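Putative platelet activating factor (Streptococcus pneumoniae, PDB 2HSJ) probably hydrolyses ester bonds as a GDSL-like (SGNH) acylhydrolase resembling platelet-activating factor acetylhydrolases, although its function and substrate are not established. Local coordinates at residues R25-I30 / V61-R66; V45-L50 / G194-I199; E52-S57 / A204-L209; Y68-L73 / N105-N110; A113-V118 / T125-L130. All coordinates share one frame; numbering follows the deposited sequence. Where two conformers were deposited one is given.

Contact 1 of 5, residues R25-I30 / V61-R66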
# COMPACT_ATOMS: atom_id res chain seq x y z
N ARG D 25 0.71 20.49 3.53
CA ARG D 25 0.76 20.36 4.99
C ARG D 25 -0.41 19.54 5.51
O ARG D 25 -0.25 18.72 6.42
CB ARG D 25 0.86 21.73 5.67
CG ARG D 25 2.24 22.30 5.55
CD ARG D 25 2.34 23.65 6.25
NE ARG D 25 3.72 24.13 6.14
CZ ARG D 25 4.12 25.21 5.48
NH1 ARG D 25 3.23 26.01 4.89
NH2 ARG D 25 5.41 25.50 5.44
N HIS D 26 -1.59 19.72 4.91
CA HIS D 26 -2.74 18.96 5.36
C HIS D 26 -2.66 17.50 4.86
O HIS D 26 -2.94 16.57 5.61
CB HIS D 26 -4.04 19.60 4.89
CG HIS D 26 -5.26 19.08 5.60
ND1 HIS D 26 -6.44 19.79 5.61
CD2 HIS D 26 -5.49 17.98 6.37
CE1 HIS D 26 -7.37 19.11 6.28
NE2 HIS D 26 -6.82 18.01 6.75
N LEU D 27 -2.23 17.30 3.60
CA LEU D 27 -2.09 15.93 3.13
C LEU D 27 -1.07 15.15 3.93
O LEU D 27 -1.20 13.92 4.11
CB LEU D 27 -1.68 15.91 1.66
CG LEU D 27 -2.80 16.16 0.66
CD1 LEU D 27 -2.15 16.24 -0.74
CD2 LEU D 27 -3.86 15.07 0.72
N ASN D 28 -0.00 15.81 4.39
CA ASN D 28 1.01 15.13 5.18
C ASN D 28 0.40 14.44 6.41
O ASN D 28 0.95 13.43 6.89
CB ASN D 28 2.06 16.12 5.66
CG ASN D 28 2.94 16.63 4.55
OD1 ASN D 28 2.92 16.12 3.43
ND2 ASN D 28 3.76 17.63 4.86
N HIS D 29 -0.72 14.97 6.89
CA HIS D 29 -1.36 14.41 8.09
C HIS D 29 -2.40 13.36 7.79
O HIS D 29 -2.59 12.42 8.58
CB HIS D 29 -2.05 15.51 8.89
CG HIS D 29 -1.10 16.42 9.60
ND1 HIS D 29 -0.31 16.00 10.65
CD2 HIS D 29 -0.84 17.74 9.43
CE1 HIS D 29 0.41 17.02 11.08
NE2 HIS D 29 0.11 18.09 10.36
N ILE D 30 -3.11 13.52 6.67
CA ILE D 30 -4.23 12.63 6.41
C ILE D 30 -4.00 11.65 5.25
O ILE D 30 -4.85 10.82 4.97
CB ILE D 30 -5.57 13.39 6.19
CG1 ILE D 30 -5.61 14.17 4.86
CG2 ILE D 30 -5.89 14.30 7.42
CD1 ILE D 30 -7.04 14.59 4.46
N VAL D 61 5.68 9.82 -4.00
CA VAL D 61 4.76 10.93 -3.73
C VAL D 61 5.35 12.26 -4.17
O VAL D 61 6.52 12.55 -3.91
CB VAL D 61 4.34 10.96 -2.20
CG1 VAL D 61 3.53 12.18 -1.83
CG2 VAL D 61 3.54 9.72 -1.84
N ASN D 62 4.51 13.07 -4.81
CA ASN D 62 4.94 14.34 -5.37
C ASN D 62 4.86 15.42 -4.30
O ASN D 62 3.77 15.72 -3.77
CB ASN D 62 4.02 14.72 -6.52
CG ASN D 62 4.67 15.71 -7.45
OD1 ASN D 62 5.22 16.71 -7.01
ND2 ASN D 62 4.63 15.43 -8.77
N ARG D 63 6.00 16.04 -4.03
CA ARG D 63 6.00 17.24 -3.20
C ARG D 63 6.77 18.35 -3.94
O ARG D 63 7.52 19.11 -3.34
CB ARG D 63 6.60 16.95 -1.80
CG ARG D 63 5.64 16.17 -0.86
CD ARG D 63 4.48 17.07 -0.47
NE ARG D 63 3.51 16.48 0.48
CZ ARG D 63 2.48 15.73 0.09
NH1 ARG D 63 2.29 15.44 -1.21
NH2 ARG D 63 1.62 15.25 1.01
N GLY D 64 6.49 18.49 -5.23
CA GLY D 64 7.09 19.60 -6.00
C GLY D 64 6.18 20.82 -6.03
O GLY D 64 4.95 20.72 -5.87
N ILE D 65 6.78 21.99 -6.25
CA ILE D 65 6.03 23.24 -6.36
C ILE D 65 6.63 24.12 -7.45
O ILE D 65 7.84 24.41 -7.44
CB ILE D 65 6.01 24.03 -5.03
CG1 ILE D 65 5.43 23.17 -3.91
CG2 ILE D 65 5.25 25.36 -5.20
CD1 ILE D 65 5.12 23.89 -2.61
N ARG D 66 5.78 24.56 -8.37
CA ARG D 66 6.22 25.43 -9.46
C ARG D 66 6.95 26.65 -8.93
O ARG D 66 6.62 27.20 -7.87
CB ARG D 66 5.02 25.88 -10.28
CG ARG D 66 4.09 26.84 -9.48
CD ARG D 66 2.72 26.94 -10.01
NE ARG D 66 1.97 25.72 -9.80
CZ ARG D 66 0.68 25.62 -10.07
NH1 ARG D 66 0.03 26.69 -10.51
NH2 ARG D 66 0.05 24.48 -9.89

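Contact 2 of 5, residues V45-L50 / G194-I199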
# COMPACT_ATOMS: atom_id res chain seq x y z
N VAL D 45 9.43 18.88 -11.02
CA VAL D 45 8.85 17.87 -10.11
C VAL D 45 7.32 17.98 -10.05
O VAL D 45 6.63 16.98 -10.20
CB VAL D 45 9.44 18.01 -8.69
CG1 VAL D 45 8.84 16.94 -7.77
CG2 VAL D 45 10.99 17.89 -8.76
N GLU D 46 6.79 19.19 -9.81
CA GLU D 46 5.33 19.31 -9.68
C GLU D 46 4.58 18.70 -10.86
O GLU D 46 3.52 18.03 -10.70
CB GLU D 46 4.88 20.77 -9.51
CG GLU D 46 3.40 20.80 -9.16
CD GLU D 46 2.76 22.16 -9.14
OE1 GLU D 46 3.45 23.20 -8.93
OE2 GLU D 46 1.51 22.19 -9.34
N TYR D 47 5.14 18.91 -12.06
CA TYR D 47 4.46 18.50 -13.29
C TYR D 47 4.84 17.10 -13.77
O TYR D 47 4.35 16.62 -14.83
CB TYR D 47 4.72 19.49 -14.44
CG TYR D 47 4.49 20.95 -14.12
CD1 TYR D 47 3.52 21.36 -13.21
CD2 TYR D 47 5.23 21.93 -14.80
CE1 TYR D 47 3.30 22.75 -12.94
CE2 TYR D 47 5.03 23.28 -14.54
CZ TYR D 47 4.07 23.68 -13.61
OH TYR D 47 3.91 25.04 -13.39
N TYR D 48 5.67 16.41 -13.00
CA TYR D 48 6.18 15.10 -13.38
C TYR D 48 5.08 14.06 -13.26
O TYR D 48 4.52 13.87 -12.16
CB TYR D 48 7.30 14.76 -12.40
CG TYR D 48 8.32 13.70 -12.86
CD1 TYR D 48 9.66 13.88 -12.57
CD2 TYR D 48 7.95 12.56 -13.58
CE1 TYR D 48 10.62 12.96 -12.93
CE2 TYR D 48 8.92 11.57 -13.96
CZ TYR D 48 10.27 11.83 -13.66
OH TYR D 48 11.25 10.91 -14.01
N PRO D 49 4.77 13.35 -14.37
CA PRO D 49 3.78 12.26 -14.29
C PRO D 49 4.39 11.02 -13.72
O PRO D 49 4.67 10.03 -14.40
CB PRO D 49 3.34 12.04 -15.75
CG PRO D 49 4.54 12.48 -16.56
CD PRO D 49 5.28 13.56 -15.75
N LEU D 50 4.60 11.05 -12.41
CA LEU D 50 5.30 9.95 -11.75
C LEU D 50 4.62 8.59 -11.87
O LEU D 50 5.27 7.59 -12.15
CB LEU D 50 5.51 10.30 -10.29
CG LEU D 50 6.39 11.50 -10.04
CD1 LEU D 50 6.22 12.02 -8.59
CD2 LEU D 50 7.83 11.16 -10.30
N GLY D 194 11.79 24.94 -23.83
CA GLY D 194 13.24 25.14 -23.67
C GLY D 194 13.75 24.90 -22.26
O GLY D 194 14.95 24.70 -22.07
N LEU D 195 12.82 24.92 -21.30
CA LEU D 195 13.10 24.72 -19.88
C LEU D 195 12.32 23.52 -19.30
O LEU D 195 12.90 22.63 -18.69
CB LEU D 195 12.76 26.01 -19.12
CG LEU D 195 12.79 25.98 -17.60
CD1 LEU D 195 14.19 25.72 -17.08
CD2 LEU D 195 12.25 27.30 -17.09
N HIS D 196 11.00 23.53 -19.46
CA HIS D 196 10.16 22.43 -19.01
C HIS D 196 10.21 21.23 -19.94
O HIS D 196 10.52 21.35 -21.15
CB HIS D 196 8.72 22.92 -18.89
CG HIS D 196 8.55 23.97 -17.85
ND1 HIS D 196 8.59 25.32 -18.14
CD2 HIS D 196 8.40 23.87 -16.50
CE1 HIS D 196 8.46 26.00 -17.01
NE2 HIS D 196 8.34 25.15 -16.01
N LEU D 197 9.90 20.07 -19.38
CA LEU D 197 10.03 18.83 -20.13
C LEU D 197 8.74 18.45 -20.83
O LEU D 197 7.64 18.63 -20.27
CB LEU D 197 10.44 17.70 -19.19
CG LEU D 197 11.81 17.85 -18.52
CD1 LEU D 197 12.14 16.56 -17.77
CD2 LEU D 197 12.97 18.16 -19.50
N SER D 198 8.88 17.93 -22.04
CA SER D 198 7.77 17.24 -22.72
C SER D 198 7.59 15.84 -22.12
O SER D 198 8.41 15.37 -21.33
CB SER D 198 8.12 17.09 -24.20
OG SER D 198 9.23 16.21 -24.30
N ILE D 199 6.55 15.13 -22.53
CA ILE D 199 6.41 13.75 -22.10
C ILE D 199 7.60 12.86 -22.52
O ILE D 199 8.07 12.03 -21.73
CB ILE D 199 5.01 13.18 -22.49
CG1 ILE D 199 3.90 13.85 -21.67
CG2 ILE D 199 5.00 11.67 -22.33
CD1 ILE D 199 4.11 13.74 -20.15

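Contact 3 of 5, residues E52-S57 / A204-L209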
# COMPACT_ATOMS: atom_id res chain seq x y z
N GLU D 52 2.39 7.46 -14.04
CA GLU D 52 2.27 6.88 -15.36
C GLU D 52 3.61 6.53 -16.00
O GLU D 52 3.63 5.75 -16.97
CB GLU D 52 1.40 7.76 -16.25
CG GLU D 52 -0.01 7.86 -15.73
CD GLU D 52 -0.88 8.64 -16.69
OE1 GLU D 52 -1.36 8.08 -17.68
OE2 GLU D 52 -1.05 9.86 -16.46
N LEU D 53 4.69 7.09 -15.47
CA LEU D 53 6.02 6.75 -16.05
C LEU D 53 6.83 5.79 -15.19
O LEU D 53 7.69 5.07 -15.73
CB LEU D 53 6.81 8.03 -16.38
CG LEU D 53 6.13 8.92 -17.43
CD1 LEU D 53 7.01 10.15 -17.65
CD2 LEU D 53 5.90 8.21 -18.77
N PHE D 54 6.63 5.81 -13.87
CA PHE D 54 7.32 4.82 -13.01
C PHE D 54 6.44 3.63 -12.59
O PHE D 54 6.94 2.58 -12.19
CB PHE D 54 7.84 5.50 -11.74
CG PHE D 54 9.03 6.41 -11.96
CD1 PHE D 54 10.25 5.90 -12.43
CD2 PHE D 54 8.92 7.76 -11.67
CE1 PHE D 54 11.33 6.75 -12.61
CE2 PHE D 54 9.98 8.64 -11.84
CZ PHE D 54 11.22 8.13 -12.30
N GLY D 55 5.12 3.81 -12.66
CA GLY D 55 4.19 2.80 -12.18
C GLY D 55 3.84 2.98 -10.71
O GLY D 55 4.25 3.95 -10.08
N THR D 56 3.11 2.01 -10.18
CA THR D 56 2.52 2.17 -8.85
C THR D 56 3.06 1.17 -7.83
O THR D 56 2.68 1.22 -6.63
CB THR D 56 0.99 2.01 -8.88
OG1 THR D 56 0.67 0.69 -9.28
CG2 THR D 56 0.34 3.01 -9.84
N SER D 57 3.95 0.28 -8.26
CA SER D 57 4.38 -0.77 -7.33
C SER D 57 5.22 -0.18 -6.20
O SER D 57 5.16 -0.65 -5.06
CB SER D 57 5.09 -1.93 -8.04
OG SER D 57 4.18 -2.59 -8.93
N ALA D 204 12.46 10.01 -20.80
CA ALA D 204 13.93 9.85 -20.84
C ALA D 204 14.52 10.05 -19.45
O ALA D 204 15.42 9.29 -19.03
CB ALA D 204 14.53 10.84 -21.81
N LEU D 205 14.03 11.05 -18.73
CA LEU D 205 14.46 11.30 -17.35
C LEU D 205 14.16 10.09 -16.47
O LEU D 205 15.00 9.66 -15.68
CB LEU D 205 13.78 12.57 -16.78
CG LEU D 205 14.13 12.94 -15.33
CD1 LEU D 205 15.66 13.07 -15.10
CD2 LEU D 205 13.39 14.21 -14.92
N SER D 206 12.98 9.51 -16.64
CA SER D 206 12.58 8.37 -15.84
C SER D 206 13.48 7.15 -16.09
O SER D 206 13.85 6.42 -15.15
CB SER D 206 11.12 8.03 -16.14
OG SER D 206 10.29 9.11 -15.79
N LYS D 207 13.83 6.93 -17.35
CA LYS D 207 14.72 5.82 -17.69
C LYS D 207 16.09 6.02 -17.01
O LYS D 207 16.66 5.07 -16.47
CB LYS D 207 14.88 5.74 -19.20
CG LYS D 207 15.77 4.62 -19.70
CD LYS D 207 15.71 4.59 -21.23
CE LYS D 207 17.02 4.14 -21.85
NZ LYS D 207 17.07 2.68 -22.11
N SER D 208 16.58 7.26 -16.99
CA SER D 208 17.87 7.51 -16.34
C SER D 208 17.78 7.39 -14.82
O SER D 208 18.77 7.01 -14.20
CB SER D 208 18.41 8.89 -16.71
OG SER D 208 17.63 9.90 -16.12
N LEU D 209 16.60 7.67 -14.23
CA LEU D 209 16.45 7.63 -12.75
C LEU D 209 16.11 6.27 -12.17
O LEU D 209 16.27 6.06 -10.97
CB LEU D 209 15.36 8.60 -12.27
CG LEU D 209 15.66 10.09 -12.45
CD1 LEU D 209 14.42 10.91 -12.06
CD2 LEU D 209 16.88 10.50 -11.61

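Contact 4 of 5, residues Y68-L73 / N105-N110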
# COMPACT_ATOMS: atom_id res chain seq x y z
N TYR D 68 9.80 26.97 -7.57
CA TYR D 68 10.51 26.89 -6.28
C TYR D 68 12.00 27.13 -6.48
O TYR D 68 12.55 26.84 -7.53
CB TYR D 68 10.35 25.52 -5.67
CG TYR D 68 9.75 25.48 -4.27
CD1 TYR D 68 8.82 26.43 -3.84
CD2 TYR D 68 10.06 24.41 -3.40
CE1 TYR D 68 8.23 26.32 -2.55
CE2 TYR D 68 9.48 24.30 -2.16
CZ TYR D 68 8.57 25.23 -1.75
OH TYR D 68 8.01 25.12 -0.52
N GLN D 69 12.60 27.68 -5.44
CA GLN D 69 14.03 27.93 -5.37
C GLN D 69 14.50 27.32 -4.07
O GLN D 69 13.71 27.08 -3.17
CB GLN D 69 14.32 29.42 -5.32
CG GLN D 69 13.90 30.18 -6.55
CD GLN D 69 14.00 31.68 -6.35
OE1 GLN D 69 13.03 32.40 -6.51
NE2 GLN D 69 15.18 32.14 -5.97
N THR D 70 15.82 27.15 -3.94
CA THR D 70 16.38 26.49 -2.75
C THR D 70 15.99 27.20 -1.45
O THR D 70 15.71 26.56 -0.45
CB THR D 70 17.94 26.34 -2.82
OG1 THR D 70 18.56 27.64 -2.82
CG2 THR D 70 18.37 25.51 -4.08
N GLY D 71 15.99 28.52 -1.45
CA GLY D 71 15.62 29.25 -0.23
C GLY D 71 14.18 29.04 0.21
O GLY D 71 13.90 28.94 1.41
N LEU D 72 13.26 28.96 -0.76
CA LEU D 72 11.85 28.77 -0.45
C LEU D 72 11.63 27.37 0.11
O LEU D 72 10.86 27.17 1.06
CB LEU D 72 10.99 28.94 -1.72
CG LEU D 72 11.07 30.29 -2.44
CD1 LEU D 72 10.32 30.20 -3.79
CD2 LEU D 72 10.49 31.40 -1.56
N LEU D 73 12.35 26.41 -0.46
CA LEU D 73 12.24 25.03 -0.00
C LEU D 73 12.75 24.88 1.42
O LEU D 73 12.11 24.25 2.26
CB LEU D 73 12.98 24.06 -0.94
CG LEU D 73 13.16 22.61 -0.48
CD1 LEU D 73 11.77 22.01 -0.27
CD2 LEU D 73 13.94 21.82 -1.53
N ASN D 105 26.91 30.15 -4.00
CA ASN D 105 27.20 29.85 -2.60
C ASN D 105 25.99 29.94 -1.68
O ASN D 105 25.89 29.20 -0.71
CB ASN D 105 28.29 30.78 -2.06
CG ASN D 105 29.68 30.44 -2.58
OD1 ASN D 105 29.94 29.33 -3.06
ND2 ASN D 105 30.59 31.40 -2.46
N GLU D 106 25.06 30.86 -1.98
CA GLU D 106 23.82 30.92 -1.22
C GLU D 106 22.94 29.69 -1.50
O GLU D 106 22.44 29.07 -0.57
CB GLU D 106 23.07 32.22 -1.52
CG GLU D 106 21.74 32.39 -0.78
CD GLU D 106 21.11 33.76 -1.08
OE1 GLU D 106 21.83 34.78 -1.06
OE2 GLU D 106 19.89 33.81 -1.32
N ALA D 107 22.77 29.33 -2.77
CA ALA D 107 22.02 28.11 -3.10
C ALA D 107 22.63 26.86 -2.44
O ALA D 107 21.91 26.01 -1.92
CB ALA D 107 21.93 27.92 -4.61
N LEU D 108 23.96 26.74 -2.50
CA LEU D 108 24.65 25.61 -1.89
C LEU D 108 24.41 25.56 -0.39
O LEU D 108 24.04 24.50 0.14
CB LEU D 108 26.15 25.66 -2.18
CG LEU D 108 26.58 25.43 -3.62
CD1 LEU D 108 28.09 25.66 -3.75
CD2 LEU D 108 26.16 24.05 -4.14
N ASN D 109 24.59 26.69 0.29
CA ASN D 109 24.34 26.76 1.73
C ASN D 109 22.91 26.34 2.04
O ASN D 109 22.67 25.62 3.01
CB ASN D 109 24.58 28.15 2.30
CG ASN D 109 26.06 28.46 2.45
OD1 ASN D 109 26.90 27.56 2.38
ND2 ASN D 109 26.37 29.73 2.65
N ASN D 110 21.96 26.76 1.20
CA ASN D 110 20.57 26.34 1.37
C ASN D 110 20.43 24.83 1.25
O ASN D 110 19.80 24.19 2.09
CB ASN D 110 19.65 27.03 0.35
CG ASN D 110 19.44 28.51 0.64
OD1 ASN D 110 19.69 28.98 1.74
ND2 ASN D 110 18.97 29.23 -0.36

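Contact 5 of 5, residues A113-V118 / T125-L130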
# COMPACT_ATOMS: atom_id res chain seq x y z
N ALA D 113 21.90 23.04 4.24
CA ALA D 113 20.98 23.08 5.38
C ALA D 113 19.79 22.09 5.25
O ALA D 113 19.34 21.51 6.23
CB ALA D 113 20.46 24.49 5.56
N ILE D 114 19.27 21.96 4.03
CA ILE D 114 18.19 20.97 3.77
C ILE D 114 18.69 19.55 4.12
O ILE D 114 18.05 18.80 4.85
CB ILE D 114 17.70 21.06 2.32
CG1 ILE D 114 16.96 22.38 2.08
CG2 ILE D 114 16.79 19.86 2.00
CD1 ILE D 114 16.90 22.85 0.64
N ILE D 115 19.86 19.19 3.59
CA ILE D 115 20.44 17.88 3.85
C ILE D 115 20.57 17.65 5.34
O ILE D 115 20.19 16.59 5.88
CB ILE D 115 21.83 17.74 3.15
CG1 ILE D 115 21.64 17.67 1.65
CG2 ILE D 115 22.55 16.50 3.65
CD1 ILE D 115 22.92 17.96 0.88
N GLN D 116 21.13 18.64 6.04
CA GLN D 116 21.30 18.49 7.48
C GLN D 116 19.97 18.40 8.25
O GLN D 116 19.85 17.67 9.23
CB GLN D 116 22.13 19.63 8.03
CG GLN D 116 23.53 19.63 7.49
CD GLN D 116 24.29 20.88 7.88
OE1 GLN D 116 23.71 21.87 8.33
NE2 GLN D 116 25.59 20.85 7.70
N SER D 117 18.95 19.14 7.79
CA SER D 117 17.66 19.08 8.47
C SER D 117 17.00 17.70 8.27
O SER D 117 16.46 17.10 9.21
CB SER D 117 16.79 20.21 7.96
OG SER D 117 15.58 20.28 8.69
N VAL D 118 17.09 17.18 7.06
CA VAL D 118 16.57 15.84 6.78
C VAL D 118 17.28 14.78 7.61
O VAL D 118 16.63 13.85 8.12
CB VAL D 118 16.67 15.52 5.27
CG1 VAL D 118 16.32 14.03 5.00
CG2 VAL D 118 15.78 16.46 4.46
N THR D 125 17.09 7.82 5.86
CA THR D 125 16.65 8.14 4.51
C THR D 125 17.81 8.65 3.66
O THR D 125 18.62 9.46 4.13
CB THR D 125 15.53 9.18 4.56
OG1 THR D 125 14.45 8.65 5.35
CG2 THR D 125 15.01 9.56 3.16
N GLU D 126 17.89 8.15 2.43
CA GLU D 126 18.89 8.61 1.46
C GLU D 126 18.37 9.81 0.69
O GLU D 126 17.16 9.91 0.46
CB GLU D 126 19.22 7.48 0.48
CG GLU D 126 20.01 6.37 1.18
CD GLU D 126 20.24 5.17 0.29
OE1 GLU D 126 19.64 5.10 -0.78
OE2 GLU D 126 21.03 4.28 0.68
N ILE D 127 19.26 10.74 0.30
CA ILE D 127 18.88 11.84 -0.57
C ILE D 127 19.56 11.62 -1.89
O ILE D 127 20.77 11.39 -1.95
CB ILE D 127 19.27 13.22 0.04
CG1 ILE D 127 18.40 13.52 1.27
CG2 ILE D 127 19.14 14.35 -1.00
CD1 ILE D 127 18.89 14.73 2.10
N LYS D 128 18.77 11.65 -2.96
CA LYS D 128 19.33 11.61 -4.32
C LYS D 128 19.25 13.02 -4.86
O LYS D 128 18.15 13.54 -5.11
CB LYS D 128 18.52 10.62 -5.17
CG LYS D 128 18.40 9.23 -4.54
CD LYS D 128 19.81 8.61 -4.38
CE LYS D 128 19.77 7.24 -3.71
NZ LYS D 128 21.16 6.71 -3.47
N LEU D 129 20.41 13.66 -4.98
CA LEU D 129 20.45 15.07 -5.39
C LEU D 129 20.69 15.10 -6.91
O LEU D 129 21.80 14.80 -7.39
CB LEU D 129 21.57 15.81 -4.65
CG LEU D 129 21.83 17.29 -4.99
CD1 LEU D 129 20.58 18.18 -4.71
CD2 LEU D 129 23.06 17.77 -4.20
N LEU D 130 19.64 15.46 -7.64
CA LEU D 130 19.73 15.40 -9.09
C LEU D 130 20.55 16.56 -9.63
O LEU D 130 20.46 17.68 -9.14
CB LEU D 130 18.33 15.42 -9.73
CG LEU D 130 17.70 14.04 -9.88
CD1 LEU D 130 17.49 13.30 -8.54
CD2 LEU D 130 16.38 14.24 -10.62

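Contact 1 of 5, residues R25-I30 / V61-R66
Asn28 OD1 is held by two nitrogens of one guanidinium group: Arg63 NH2 donates to it over 2.9 Å, and Arg63 NE reaches the same Asn28 OD1 at 3.0 Å. This is a side-on grip with both N-H groups converging on a single oxygen, and sharing one acceptor keeps both bonds well short of straight. The amide and guanidinium planes lie only 16° apart, and the oxygen meets the edge of the arginine in its plane. The arginine leaves the strand toward helix 3-30 and is bent at chi2 (-68°), and its guanidinium edge meets the asparagine. There Leu27 CB touches Arg63 NH2 at 3.4 Å, obliquely to the guanidinium plane. A third nitrogen is tied down at home, since Arg63 NH1 donates to Asn62 O at 3.0 Å; rotation of the group is thereby restricted from both ends. The strongest partner of Arg63 is nevertheless Glu52 of the second subunit, which forms a salt bridge with NH2 and probably balances this buried charge. The asparagine is fixed too, its ND2 bonding to Ala79 O. Around Arg63 the backbone is held by an Asx turn, Asn62 OD1 accepting from Gly64 N. The contact joins the last turns of the long helix 3-30 to strand 60-64, an outermost strand of the parallel sheet, paired with strand 37-41 on one side and in direct contact with the second subunit.

Contact 2 of 5, residues V45-L50 / G194-I199
Pro49 and Ile199 make the tighter half of this contact, the proline ring meeting the tip of the isoleucine, with Pro49 CG 3.8 Å from Ile199 CD1. Chi1 of -69° sets Ile199 CG1 anti to the carbonyl carbon, and from there the bent chain carries CD1 over to the proline. Ile199 is buried, and further apolar groups close over this half: Tyr202 packs on Pro49, while Leu27 and Ile30 of the second subunit lie against Pro49 and Ile199. The proline itself is the centre of an inverse gamma turn and directly precedes helix 50-54. Ile199 in turn opens helix 199-209, whose N-cap Ser198 bonds through OG to Gly201 N. Just before helix 199-209 runs the Asp-Gly-Leu-His sequence that ends at His196. It matches the last conserved block of SGNH hydrolases, in which the aspartate and histidine usually belong to the catalytic triad, and the packing of His196 on Ser43, in a Gly-Asp-Ser sequence, is consistent with such a site. The looser half is the ring pair of Tyr47 and His196, neither of them buried. Tyr47 CE2 lies 3.9 Å from His196 CD2, which sits at the tyrosine edge near the ring plane, but the rings are inclined by 40° with centroids 5.9 Å apart, neither stacked nor perpendicular. Leu195 covers part of one imidazole face, whereas the tyrosine also leans on Arg66 and Tyr202.

Contact 3 of 5, residues E52-S57 / A204-L209
Phe54 and Ser206 bear most of the contact, and no hydrogen bond passes between the two segments. From Phe54 CB, with chi1 at -72°, the ring leaves anti to the carbonyl carbon and extends toward helix 199-209; contact is made by its far half. On one flank Phe54 CE2 lies 4.0 Å from Ser206 OG. On the other, Phe54 CE1 meets the backbone, 3.6 Å from Ser206 O, and rests also on Ser206 CB. CZ, the outermost atom, goes deepest: Phe54 CZ is 3.7 Å from Ser206 OG and 3.8 Å from Ser206 CA, with Leu209 CB at 4.2 Å beside the ring edge near its plane. The serine oxygen thus stands over one face, displaced toward the rim, while the leucine borders the perimeter. Leu53 approaches the same hydroxyl from a second direction, its CB 3.7 Å from Ser206 OG. Although ringed by carbon, this buried hydroxyl is satisfied: it bonds to Tyr48 OH, its strongest partner, and to Tyr202 O one turn earlier in the helix. Those two bonds fix the oxygen where it can pack against the phenylalanine. Gly55, with positive phi (89°), then takes the chain away from the end of its helix. The short helix 50-54 is in this way packed against the C-terminal helix 199-209, which rests in turn against helix 176-179 through Ala204 and Ser208, while Leu53 reaches Ile30 of the second subunit.

Contact 4 of 5, residues Y68-L73 / N105-N110
Asn110 donates through ND2 to Thr70 OG1 over 3.0 Å, a nearly straight bond (169°) with the threonine oxygen in the plane of the amide. The two side chains cross at about a right angle, and their stems touch as well: Asn110 CB is 3.4 Å from Thr70 OG1 and 3.7 Å from Thr70 CB. Chi1 of 65° places this hydroxyl between the backbone N and the carbonyl carbon, turning it to the partner helix, where Thr70 OG1 also lies 3.5 Å from Ala107 CA. Gly71 completes the first shell; its N is 3.3 Å from Asn110 ND2, but both are donors and no bond forms. The helices 70-75 and 104-121 come close here, the CA atoms of Thr70 and Asn110 being 5.9 Å apart, with Ala107 beside the threonine hydroxyl. The stronger partner of the Thr70 hydroxyl is Asp97 OD1 in helix 95-99, so that the oxygen is shared between an amide and a carboxylate. Asp97 follows Asn96 in a Gly-Thr-Asn-Asp sequence like that of the third conserved block of SGNH hydrolases, whose asparagine typically contributes to the oxyanion hole; Asn96 ND2 bonds to Tyr68 O. Gln69 takes the N-cap position before Thr70 and packs on Asn96 and Asp97. Farther out, Trp156 of helix 150-164 lies against Ala107, and Tyr68 OH is bonded to both His80 and Gln21.

Contact 5 of 5, residues A113-V118 / T125-L130
Ile127 makes the direct touches from the strand, through its CD1 against Ile115 and Val118. The segment starts at Thr125, which directs its CB toward the helix without touching it, and its OG1 bonds to Val86 O. Glu126 turns away. Next, Ile127 sends CG1 out anti to the carbonyl carbon (chi1 -69°), and the methyl at its end settles between two helical residues one turn apart. Ile127 CD1 is 3.9 Å from Ile115 CA, near enough to touch the helix backbone, and 4.1 Å from Ile115 CG1. Toward Val118 the encounter is tip to tip, Ile127 CD1 lying 3.9 Å from Val118 CG1. Lys128 points to the opposite face of the sheet, where its NZ forms a salt bridge with Glu171 and a weak one with Glu126. Leu129 returns to the helix side without touching and packs on Val170. Strands 88-92 and 126-130 are parallel neighbours connected through helix 104-121, a beta-alpha-beta crossover as in other SGNH hydrolases; the helix rests on the sheet here, with Val118 on Ile89 of strand 88-92 and Ile115 on Val170 of strand 170-173.

How the contacts relate
Contacts 1, 3 and 5 are buried, whereas contacts 2 and 4 are only partly so. Their chemistry differs: contact 5 is purely aliphatic packing of a helix on the sheet, contacts 1 and 4 turn on polar side-chain bonds, contact 2 relies on aromatic and apolar packing, and contact 3 sets a phenylalanine against a buried serine. Contacts 4 and 5 share helix 104-121 and meet where Leu73 packs on Ile114. Elsewhere, contacts 1 and 2 are joined by the salt bridge between Arg66 and Glu46, and contacts 2 and 3 by Tyr48, with Leu209 reaching Leu130 of contact 5. Contacts 1, 2 and 3 all touch the second subunit; contacts 4 and 5 touch no other chain.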